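Local coordinates for Non-reducing end beta-L-arabinofuranosidase (Bacteroides thetaiotaomicron, PDB 5MQO), which is a GH127-family glycoside hydrolase, probably an aceric acidase that acts on plant pectin, at residues W495-G499 / P523-F529; E500-E506 / V517-P523; A543-N547 / A561-W567. All blocks are in the same frame, centred on the assembly; numbering follows the deposited sequence.

Contact 1: W495-G499 / P523-F529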
loop_
_atom_site.group_PDB
_atom_site.type_symbol
_atom_site.label_atom_id
_atom_site.label_comp_id
_atom_site.label_asym_id
_atom_site.label_seq_id
_atom_site.Cartn_x
_atom_site.Cartn_y
_atom_site.Cartn_z
ATOM N N TRP A 495 -6.441 -20.004 -18.290
ATOM C CA TRP A 495 -7.315 -19.010 -18.915
ATOM C C TRP A 495 -8.682 -19.581 -19.325
ATOM O O TRP A 495 -8.868 -20.045 -20.438
ATOM C CB TRP A 495 -6.614 -18.268 -20.066
ATOM C CG TRP A 495 -7.335 -16.986 -20.359
ATOM C CD1 TRP A 495 -7.447 -15.858 -19.536
ATOM C CD2 TRP A 495 -8.111 -16.719 -21.512
ATOM N NE1 TRP A 495 -8.239 -14.910 -20.144
ATOM C CE2 TRP A 495 -8.664 -15.408 -21.354
ATOM C CE3 TRP A 495 -8.401 -17.453 -22.673
ATOM C CZ2 TRP A 495 -9.483 -14.821 -22.334
ATOM C CZ3 TRP A 495 -9.220 -16.877 -23.650
ATOM C CH2 TRP A 495 -9.750 -15.569 -23.477
ATOM N N LYS A 496 -9.637 -19.494 -18.389
ATOM C CA LYS A 496 -10.987 -20.057 -18.515
ATOM C C LYS A 496 -10.878 -21.575 -18.554
ATOM O O LYS A 496 -9.851 -22.126 -18.144
ATOM C CB LYS A 496 -11.724 -19.487 -19.735
ATOM C CG LYS A 496 -11.522 -17.985 -19.924
ATOM C CD LYS A 496 -12.767 -17.280 -20.448
ATOM C CE LYS A 496 -12.437 -16.023 -21.231
ATOM N NZ LYS A 496 -13.656 -15.393 -21.797
ATOM N N ASP A 497 -11.925 -22.256 -19.016
ATOM C CA ASP A 497 -11.853 -23.699 -19.293
ATOM C C ASP A 497 -11.131 -23.925 -20.649
ATOM O O ASP A 497 -11.761 -24.343 -21.625
ATOM C CB ASP A 497 -13.283 -24.312 -19.270
ATOM C CG ASP A 497 -13.296 -25.857 -19.152
ATOM O OD1 ASP A 497 -12.221 -26.498 -19.188
ATOM O OD2 ASP A 497 -14.404 -26.432 -19.021
ATOM N N LYS A 498 -9.823 -23.630 -20.695
ATOM C CA LYS A 498 -9.013 -23.701 -21.939
ATOM C C LYS A 498 -7.610 -24.297 -21.768
ATOM O O LYS A 498 -7.138 -24.983 -22.658
ATOM C CB LYS A 498 -8.848 -22.322 -22.586
ATOM C CG LYS A 498 -10.136 -21.560 -22.931
ATOM C CD LYS A 498 -10.428 -21.525 -24.434
ATOM C CE LYS A 498 -11.540 -20.540 -24.801
ATOM N NZ LYS A 498 -12.867 -21.195 -24.968
ATOM N N GLY A 499 -6.930 -24.007 -20.663
ATOM C CA GLY A 499 -5.574 -24.502 -20.413
ATOM C C GLY A 499 -4.676 -23.382 -19.909
ATOM O O GLY A 499 -5.144 -22.272 -19.643
ATOM N N PRO A 523 -2.995 -21.280 -24.655
ATOM C CA PRO A 523 -3.775 -22.487 -24.978
ATOM C C PRO A 523 -4.349 -22.366 -26.401
ATOM O O PRO A 523 -4.710 -21.255 -26.827
ATOM C CB PRO A 523 -4.861 -22.517 -23.903
ATOM C CG PRO A 523 -4.855 -21.157 -23.259
ATOM C CD PRO A 523 -3.750 -20.328 -23.822
ATOM N N ARG A 524 -4.396 -23.481 -27.131
ATOM C CA ARG A 524 -4.705 -23.452 -28.577
ATOM C C ARG A 524 -6.132 -23.014 -28.903
ATOM O O ARG A 524 -6.358 -22.425 -29.954
ATOM C CB ARG A 524 -4.393 -24.803 -29.258
ATOM C CG ARG A 524 -2.907 -25.043 -29.555
ATOM C CD ARG A 524 -2.630 -26.442 -30.130
ATOM N NE ARG A 524 -1.203 -26.809 -30.077
ATOM C CZ ARG A 524 -0.698 -28.033 -30.285
ATOM N NH1 ARG A 524 -1.483 -29.067 -30.578
ATOM N NH2 ARG A 524 0.620 -28.226 -30.197
ATOM N N LYS A 525 -7.077 -23.280 -28.004
ATOM C CA LYS A 525 -8.487 -22.948 -28.234
ATOM C C LYS A 525 -8.941 -21.588 -27.676
ATOM O O LYS A 525 -10.140 -21.296 -27.698
ATOM C CB LYS A 525 -9.383 -24.067 -27.677
ATOM C CG LYS A 525 -9.233 -25.412 -28.388
ATOM C CD LYS A 525 -9.771 -25.407 -29.822
ATOM C CE LYS A 525 -9.818 -26.817 -30.401
ATOM N NZ LYS A 525 -10.614 -26.873 -31.653
ATOM N N ALA A 526 -8.013 -20.760 -27.181
ATOM C CA ALA A 526 -8.340 -19.369 -26.801
ATOM C C ALA A 526 -8.570 -18.611 -28.084
ATOM O O ALA A 526 -7.961 -18.935 -29.106
ATOM C CB ALA A 526 -7.218 -18.729 -25.998
ATOM N N GLY A 527 -9.458 -17.627 -28.051
ATOM C CA GLY A 527 -9.829 -16.918 -29.275
ATOM C C GLY A 527 -8.837 -15.814 -29.530
ATOM O O GLY A 527 -7.622 -15.987 -29.381
ATOM N N ALA A 528 -9.367 -14.671 -29.942
ATOM C CA ALA A 528 -8.711 -13.395 -29.672
ATOM C C ALA A 528 -9.018 -13.082 -28.211
ATOM O O ALA A 528 -10.070 -13.459 -27.695
ATOM C CB ALA A 528 -9.243 -12.289 -30.571
ATOM N N PHE A 529 -8.064 -12.441 -27.550
ATOM C CA PHE A 529 -8.255 -11.878 -26.215
ATOM C C PHE A 529 -7.212 -10.787 -26.042
ATOM O O PHE A 529 -6.196 -10.783 -26.763
ATOM C CB PHE A 529 -8.133 -12.956 -25.130
ATOM C CG PHE A 529 -6.768 -13.571 -25.026
ATOM C CD1 PHE A 529 -6.401 -14.619 -25.851
ATOM C CD2 PHE A 529 -5.852 -13.107 -24.105
ATOM C CE1 PHE A 529 -5.131 -15.188 -25.764
ATOM C CE2 PHE A 529 -4.579 -13.664 -24.013
ATOM C CZ PHE A 529 -4.217 -14.713 -24.837
#

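Contact 2: E500-E506 / V517-P523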
loop_
_atom_site.group_PDB
_atom_site.type_symbol
_atom_site.label_atom_id
_atom_site.label_comp_id
_atom_site.label_asym_id
_atom_site.label_seq_id
_atom_site.Cartn_x
_atom_site.Cartn_y
_atom_site.Cartn_z
ATOM N N GLU A 500 -3.384 -23.684 -19.780
ATOM C CA GLU A 500 -2.393 -22.745 -19.266
ATOM C C GLU A 500 -2.176 -21.587 -20.210
ATOM O O GLU A 500 -2.221 -21.738 -21.424
ATOM C CB GLU A 500 -1.027 -23.407 -19.061
ATOM C CG GLU A 500 -0.741 -23.889 -17.647
ATOM C CD GLU A 500 0.752 -24.082 -17.362
ATOM O OE1 GLU A 500 1.615 -23.695 -18.203
ATOM O OE2 GLU A 500 1.056 -24.624 -16.268
ATOM N N LEU A 501 -1.939 -20.427 -19.623
ATOM C CA LEU A 501 -1.402 -19.290 -20.326
ATOM C C LEU A 501 -0.257 -18.871 -19.453
ATOM O O LEU A 501 -0.450 -18.639 -18.266
ATOM C CB LEU A 501 -2.444 -18.190 -20.432
ATOM C CG LEU A 501 -2.120 -17.037 -21.376
ATOM C CD1 LEU A 501 -3.398 -16.281 -21.712
ATOM C CD2 LEU A 501 -1.068 -16.113 -20.780
ATOM N N ALA A 502 0.941 -18.823 -20.015
ATOM C CA ALA A 502 2.110 -18.413 -19.248
ATOM C C ALA A 502 2.766 -17.266 -19.957
ATOM O O ALA A 502 2.847 -17.278 -21.177
ATOM C CB ALA A 502 3.082 -19.558 -19.107
ATOM N N LEU A 503 3.222 -16.264 -19.219
ATOM C CA LEU A 503 3.998 -15.218 -19.857
ATOM C C LEU A 503 5.190 -14.780 -19.006
ATOM O O LEU A 503 5.298 -15.099 -17.831
ATOM C CB LEU A 503 3.098 -14.058 -20.306
ATOM C CG LEU A 503 2.241 -13.317 -19.271
ATOM C CD1 LEU A 503 3.040 -12.292 -18.472
ATOM C CD2 LEU A 503 1.071 -12.631 -19.957
ATOM N N VAL A 504 6.113 -14.099 -19.656
ATOM C CA VAL A 504 7.338 -13.640 -19.032
ATOM C C VAL A 504 7.460 -12.134 -19.251
ATOM O O VAL A 504 7.377 -11.648 -20.388
ATOM C CB VAL A 504 8.578 -14.355 -19.602
ATOM C CG1 VAL A 504 9.802 -14.043 -18.761
ATOM C CG2 VAL A 504 8.339 -15.849 -19.614
ATOM N N GLN A 505 7.661 -11.413 -18.149
ATOM C CA GLN A 505 7.767 -9.966 -18.154
ATOM C C GLN A 505 9.213 -9.626 -17.881
ATOM O O GLN A 505 9.757 -10.067 -16.872
ATOM C CB GLN A 505 6.864 -9.370 -17.069
ATOM C CG GLN A 505 6.965 -7.838 -16.955
ATOM C CD GLN A 505 5.698 -7.169 -16.439
ATOM O OE1 GLN A 505 4.626 -7.760 -16.412
ATOM N NE2 GLN A 505 5.815 -5.943 -16.060
ATOM N N GLU A 506 9.833 -8.860 -18.775
ATOM C CA GLU A 506 11.213 -8.435 -18.584
ATOM C C GLU A 506 11.236 -6.926 -18.579
ATOM O O GLU A 506 10.653 -6.309 -19.463
ATOM C CB GLU A 506 12.094 -8.978 -19.694
ATOM C CG GLU A 506 11.815 -10.443 -20.041
ATOM C CD GLU A 506 12.865 -11.028 -20.972
ATOM O OE1 GLU A 506 12.751 -10.859 -22.214
ATOM O OE2 GLU A 506 13.816 -11.639 -20.444
ATOM N N VAL A 517 6.650 -8.040 -22.548
ATOM C CA VAL A 517 5.823 -9.185 -22.208
ATOM C C VAL A 517 5.992 -10.216 -23.323
ATOM O O VAL A 517 5.757 -9.940 -24.504
ATOM C CB VAL A 517 4.345 -8.779 -21.979
ATOM C CG1 VAL A 517 3.466 -9.990 -21.670
ATOM C CG2 VAL A 517 4.282 -7.800 -20.815
ATOM N N THR A 518 6.436 -11.399 -22.930
ATOM C CA THR A 518 6.677 -12.483 -23.854
ATOM C C THR A 518 5.701 -13.586 -23.492
ATOM O O THR A 518 5.638 -13.958 -22.328
ATOM C CB THR A 518 8.118 -13.000 -23.711
ATOM O OG1 THR A 518 9.042 -11.892 -23.771
ATOM C CG2 THR A 518 8.422 -14.017 -24.792
ATOM N N LEU A 519 4.970 -14.101 -24.485
ATOM C CA LEU A 519 4.012 -15.205 -24.299
ATOM C C LEU A 519 4.599 -16.588 -24.503
ATOM O O LEU A 519 4.808 -16.969 -25.643
ATOM C CB LEU A 519 2.885 -15.051 -25.300
ATOM C CG LEU A 519 2.010 -13.853 -24.986
ATOM C CD1 LEU A 519 1.314 -13.427 -26.255
ATOM C CD2 LEU A 519 1.000 -14.179 -23.879
ATOM N N ASN A 520 4.830 -17.345 -23.423
ATOM C CA ASN A 520 5.383 -18.708 -23.538
ATOM C C ASN A 520 4.343 -19.690 -23.974
ATOM O O ASN A 520 4.500 -20.291 -25.000
ATOM C CB ASN A 520 5.976 -19.225 -22.238
ATOM C CG ASN A 520 7.187 -18.451 -21.788
ATOM O OD1 ASN A 520 7.547 -18.522 -20.614
ATOM N ND2 ASN A 520 7.817 -17.700 -22.690
ATOM N N LYS A 521 3.295 -19.869 -23.185
ATOM C CA LYS A 521 2.231 -20.821 -23.515
ATOM C C LYS A 521 0.948 -20.062 -23.708
ATOM O O LYS A 521 0.612 -19.205 -22.889
ATOM C CB LYS A 521 2.064 -21.880 -22.420
ATOM C CG LYS A 521 3.391 -22.514 -22.015
ATOM C CD LYS A 521 3.294 -24.004 -21.741
ATOM C CE LYS A 521 4.542 -24.699 -22.277
ATOM N NZ LYS A 521 4.528 -26.150 -21.954
ATOM N N VAL A 522 0.282 -20.334 -24.824
ATOM C CA VAL A 522 -1.062 -19.865 -25.091
ATOM C C VAL A 522 -1.826 -21.136 -25.309
ATOM O O VAL A 522 -1.360 -21.996 -26.070
ATOM C CB VAL A 522 -1.143 -19.005 -26.375
ATOM C CG1 VAL A 522 -2.583 -18.681 -26.746
ATOM C CG2 VAL A 522 -0.368 -17.709 -26.205
ATOM N N PRO A 523 -2.995 -21.280 -24.655
ATOM C CA PRO A 523 -3.775 -22.487 -24.978
ATOM C C PRO A 523 -4.349 -22.366 -26.401
ATOM O O PRO A 523 -4.710 -21.255 -26.827
ATOM C CB PRO A 523 -4.861 -22.517 -23.903
ATOM C CG PRO A 523 -4.855 -21.157 -23.259
ATOM C CD PRO A 523 -3.750 -20.328 -23.822
#

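Contact 3: A543-N547 / A561-W567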
loop_
_atom_site.group_PDB
_atom_site.type_symbol
_atom_site.label_atom_id
_atom_site.label_comp_id
_atom_site.label_asym_id
_atom_site.label_seq_id
_atom_site.Cartn_x
_atom_site.Cartn_y
_atom_site.Cartn_z
ATOM N N ALA A 543 4.763 4.261 -25.965
ATOM C CA ALA A 543 4.588 3.554 -27.231
ATOM C C ALA A 543 4.580 2.054 -27.004
ATOM O O ALA A 543 5.259 1.542 -26.083
ATOM C CB ALA A 543 5.685 3.940 -28.223
ATOM N N LEU A 544 3.804 1.377 -27.860
ATOM C CA LEU A 544 3.756 -0.086 -27.944
ATOM C C LEU A 544 4.342 -0.664 -29.247
ATOM O O LEU A 544 4.327 -0.024 -30.306
ATOM C CB LEU A 544 2.314 -0.549 -27.831
ATOM C CG LEU A 544 1.679 -0.420 -26.447
ATOM C CD1 LEU A 544 0.174 -0.595 -26.575
ATOM C CD2 LEU A 544 2.247 -1.435 -25.466
ATOM N N THR A 545 4.860 -1.887 -29.152
ATOM C CA THR A 545 5.202 -2.689 -30.330
ATOM C C THR A 545 4.712 -4.123 -30.105
ATOM O O THR A 545 4.561 -4.551 -28.960
ATOM C CB THR A 545 6.718 -2.661 -30.643
ATOM O OG1 THR A 545 7.439 -3.366 -29.624
ATOM C CG2 THR A 545 7.232 -1.219 -30.759
ATOM N N VAL A 546 4.405 -4.830 -31.193
ATOM C CA VAL A 546 4.109 -6.273 -31.128
ATOM C C VAL A 546 4.971 -7.056 -32.120
ATOM O O VAL A 546 4.832 -6.921 -33.346
ATOM C CB VAL A 546 2.627 -6.625 -31.356
ATOM C CG1 VAL A 546 2.372 -8.062 -30.916
ATOM C CG2 VAL A 546 1.723 -5.678 -30.593
ATOM N N ASN A 547 5.852 -7.883 -31.560
ATOM C CA ASN A 547 6.948 -8.514 -32.275
ATOM C C ASN A 547 7.801 -7.501 -33.070
ATOM O O ASN A 547 8.241 -7.794 -34.177
ATOM C CB ASN A 547 6.421 -9.645 -33.164
ATOM C CG ASN A 547 5.827 -10.802 -32.366
ATOM O OD1 ASN A 547 6.499 -11.388 -31.511
ATOM N ND2 ASN A 547 4.579 -11.167 -32.680
ATOM N N ALA A 561 -4.043 0.801 -22.068
ATOM C CA ALA A 561 -3.847 0.556 -23.508
ATOM C C ALA A 561 -4.184 -0.911 -23.776
ATOM O O ALA A 561 -3.559 -1.803 -23.197
ATOM C CB ALA A 561 -2.424 0.866 -23.932
ATOM N N GLU A 562 -5.189 -1.142 -24.624
ATOM C CA GLU A 562 -5.656 -2.491 -24.964
ATOM C C GLU A 562 -4.932 -2.982 -26.221
ATOM O O GLU A 562 -4.658 -2.196 -27.131
ATOM C CB GLU A 562 -7.170 -2.481 -25.211
ATOM C CG GLU A 562 -7.773 -3.860 -25.430
ATOM C CD GLU A 562 -9.265 -3.832 -25.709
ATOM O OE1 GLU A 562 -9.839 -2.732 -25.868
ATOM O OE2 GLU A 562 -9.868 -4.923 -25.781
ATOM N N VAL A 563 -4.618 -4.271 -26.266
ATOM C CA VAL A 563 -4.035 -4.899 -27.464
ATOM C C VAL A 563 -4.802 -6.190 -27.726
ATOM O O VAL A 563 -4.475 -7.214 -27.144
ATOM C CB VAL A 563 -2.508 -5.164 -27.300
ATOM C CG1 VAL A 563 -1.898 -5.709 -28.586
ATOM C CG2 VAL A 563 -1.775 -3.886 -26.921
ATOM N N ASN A 564 -5.841 -6.128 -28.563
ATOM C CA ASN A 564 -6.655 -7.309 -28.852
ATOM C C ASN A 564 -6.125 -8.040 -30.078
ATOM O O ASN A 564 -5.946 -7.443 -31.133
ATOM C CB ASN A 564 -8.120 -6.958 -29.053
ATOM C CG ASN A 564 -9.007 -8.202 -29.099
ATOM O OD1 ASN A 564 -9.085 -8.980 -28.127
ATOM N ND2 ASN A 564 -9.675 -8.404 -30.229
ATOM N N ARG A 565 -5.912 -9.344 -29.932
ATOM C CA ARG A 565 -5.065 -10.109 -30.841
ATOM C C ARG A 565 -5.294 -11.601 -30.584
ATOM O O ARG A 565 -5.588 -11.999 -29.461
ATOM C CB ARG A 565 -3.606 -9.735 -30.554
ATOM C CG ARG A 565 -2.556 -10.294 -31.491
ATOM C CD ARG A 565 -2.623 -9.638 -32.862
ATOM N NE ARG A 565 -2.355 -8.195 -32.788
ATOM C CZ ARG A 565 -1.158 -7.613 -32.910
ATOM N NH1 ARG A 565 -0.053 -8.336 -33.128
ATOM N NH2 ARG A 565 -1.065 -6.281 -32.812
ATOM N N THR A 566 -5.181 -12.428 -31.619
ATOM C CA THR A 566 -5.151 -13.885 -31.425
ATOM C C THR A 566 -3.687 -14.201 -31.158
ATOM O O THR A 566 -2.876 -14.237 -32.077
ATOM C CB THR A 566 -5.721 -14.685 -32.632
ATOM O OG1 THR A 566 -7.081 -14.308 -32.860
ATOM C CG2 THR A 566 -5.701 -16.184 -32.350
ATOM N N TRP A 567 -3.353 -14.388 -29.889
ATOM C CA TRP A 567 -1.952 -14.492 -29.466
ATOM C C TRP A 567 -1.454 -15.899 -29.745
ATOM O O TRP A 567 -2.154 -16.872 -29.457
ATOM C CB TRP A 567 -1.781 -14.150 -27.962
ATOM C CG TRP A 567 -2.260 -12.781 -27.592
ATOM C CD1 TRP A 567 -3.508 -12.439 -27.151
ATOM C CD2 TRP A 567 -1.514 -11.565 -27.656
ATOM N NE1 TRP A 567 -3.582 -11.088 -26.938
ATOM C CE2 TRP A 567 -2.367 -10.529 -27.244
ATOM C CE3 TRP A 567 -0.200 -11.249 -28.024
ATOM C CZ2 TRP A 567 -1.945 -9.201 -27.179
ATOM C CZ3 TRP A 567 0.210 -9.949 -27.963
ATOM C CH2 TRP A 567 -0.658 -8.935 -27.533
#

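Contact 1: W495-G499 / P523-F529
One part of this contact is aromatic and apolar. Trp495 reaches across with its six-membered ring: CH2 lies 3.5 Å from Phe529 CB, and CZ3 lies 3.6 Å from Ala526 CB. Phe529 CG sits over one face of the indole, but the two rings meet obliquely, their planes at 34° and the centroids of the Trp495 six-membered ring and the Phe529 ring 4.7 Å apart. Leu501 packs against both aromatic side chains. The two loops lie side by side at one end of the beta-sandwich in the GH127 middle domain. Segment 495-499 connects neighbouring antiparallel strands and is closed by its own hydrogen bond, Trp495 N to Gly499 O at 2.9 Å, whereas 523-529 crosses from that sheet to the facing one, beginning with a type I turn from Pro523 to Ala526. Van der Waals contacts of side-chain carbons with backbone atoms make up much of the rest. The Lys498 side chain lies against the turn, CD being 3.3 Å from Lys525 O and 3.7 Å from Ala526 N, and Pro523 CB approaches Lys498 O at 3.6 Å. Close to the proline, Gly499 adopts phi 134° and psi -173°, where a CB would collide with the preceding carbonyl oxygen, Lys498 O, and crowd Pro523 CB.

Contact 2: E500-E506 / V517-P523
Within these segments Val517 comes first, opposite Gln505 in a non-hydrogen-bonded pair; its CG1 packs 4.0 Å from Leu503 CD2, and its CA makes a CA-H...O contact of 3.4 Å with Val504 O. Thr518 then forms a hydrogen-bonded pair with Val504, Thr518 N to Val504 O and Val504 N to Thr518 O both measuring 2.7 Å. Leu519 faces Leu503 across the next non-hydrogen-bonded pair and sends CD2 to within 4.1 Å of Leu503 CB and 4.2 Å of Leu501 CD2. These leucines and Val517 lie on the sheet face that meets Phe529, Phe533 and Trp567 inside the middle-domain beta-sandwich, for which 500-506 and 514-521 supply an antiparallel hairpin. At Asn520 the regular pairing breaks in a classic beta bulge: Asn520 and Lys521 both face Ala502, whose O accepts from Asn520 N at 3.0 Å and, weakly, from Lys521 N at 3.3 Å. The register slips by one residue. Asn520 OD1 also presses close to Val504 CG2, at 3.0 Å. Lys521 O receives Ala502 N at 2.9 Å and touches Leu501 CA at 3.3 Å. Past Val522, which points away, Pro523 CD rests 3.2 Å from Glu500 O, where the proline nitrogen has no hydrogen to offer.

Contact 3: A543-N547 / A561-W567
Strands from the two facing sheets of a beta-sandwich meet here: 543-546 belongs to the antiparallel sheet and 561-565 is an outermost strand of the mixed sheet. The axes of the two short segments come within 9.9 Å of each other and are nearly parallel, at 14°, a separation that leaves room for side chains from both sides but is too wide for backbone pairing. Alternation along each strand sends every second side chain into the gap. Val546 has the most surface covered. It occupies the space between three residues of the other strand and the loop that follows it: CG2 lies 4.1 Å from Val563 CG1, while CG1 touches both Arg565 and Trp567. Two residues earlier, Leu544 also points inward, and its CD1 lies 3.8 Å from Val563 CG2 and 4.0 Å from Ala561 CB. Val563 is thus shared, with one methyl against each of the two inward-facing residues of 543-546. Val573 and Leu575, on the strand beside 543-546, extend this apolar layer around Leu544. Beyond Val563 the filling changes character. The indole of Trp567, whose NE1 is hydrogen-bonded to Phe529 O, continues the layer, with CZ3 4.1 Å from Val546 CG1. The Arg565 side chain ends against the same valine, with NH1 3.3 Å from Val546 CG1.

All three contacts belong to one beta-sandwich, and Phe529 and Trp567 tie them together. Contact 2, nested along the chain inside the loop closed by contact 1, shares Pro523 with it; their centres are 12 Å apart, and Phe529 CZ meets Leu501 CD1 at 3.6 Å. Contact 3 follows in series, its centre 13 Å from that of contact 2, with Leu519 CD1 only 3.2 Å from Trp567 CE3. Contacts 1 and 3 lie about 17 Å apart between centres, yet are joined by probable hydrogen bonds from Trp567 NE1 to Phe529 O (2.6 Å) and Phe529 N to Arg565 O (3.2 Å). The centres of the three contacts lie about 27 to 33 Å from the centre of the chain.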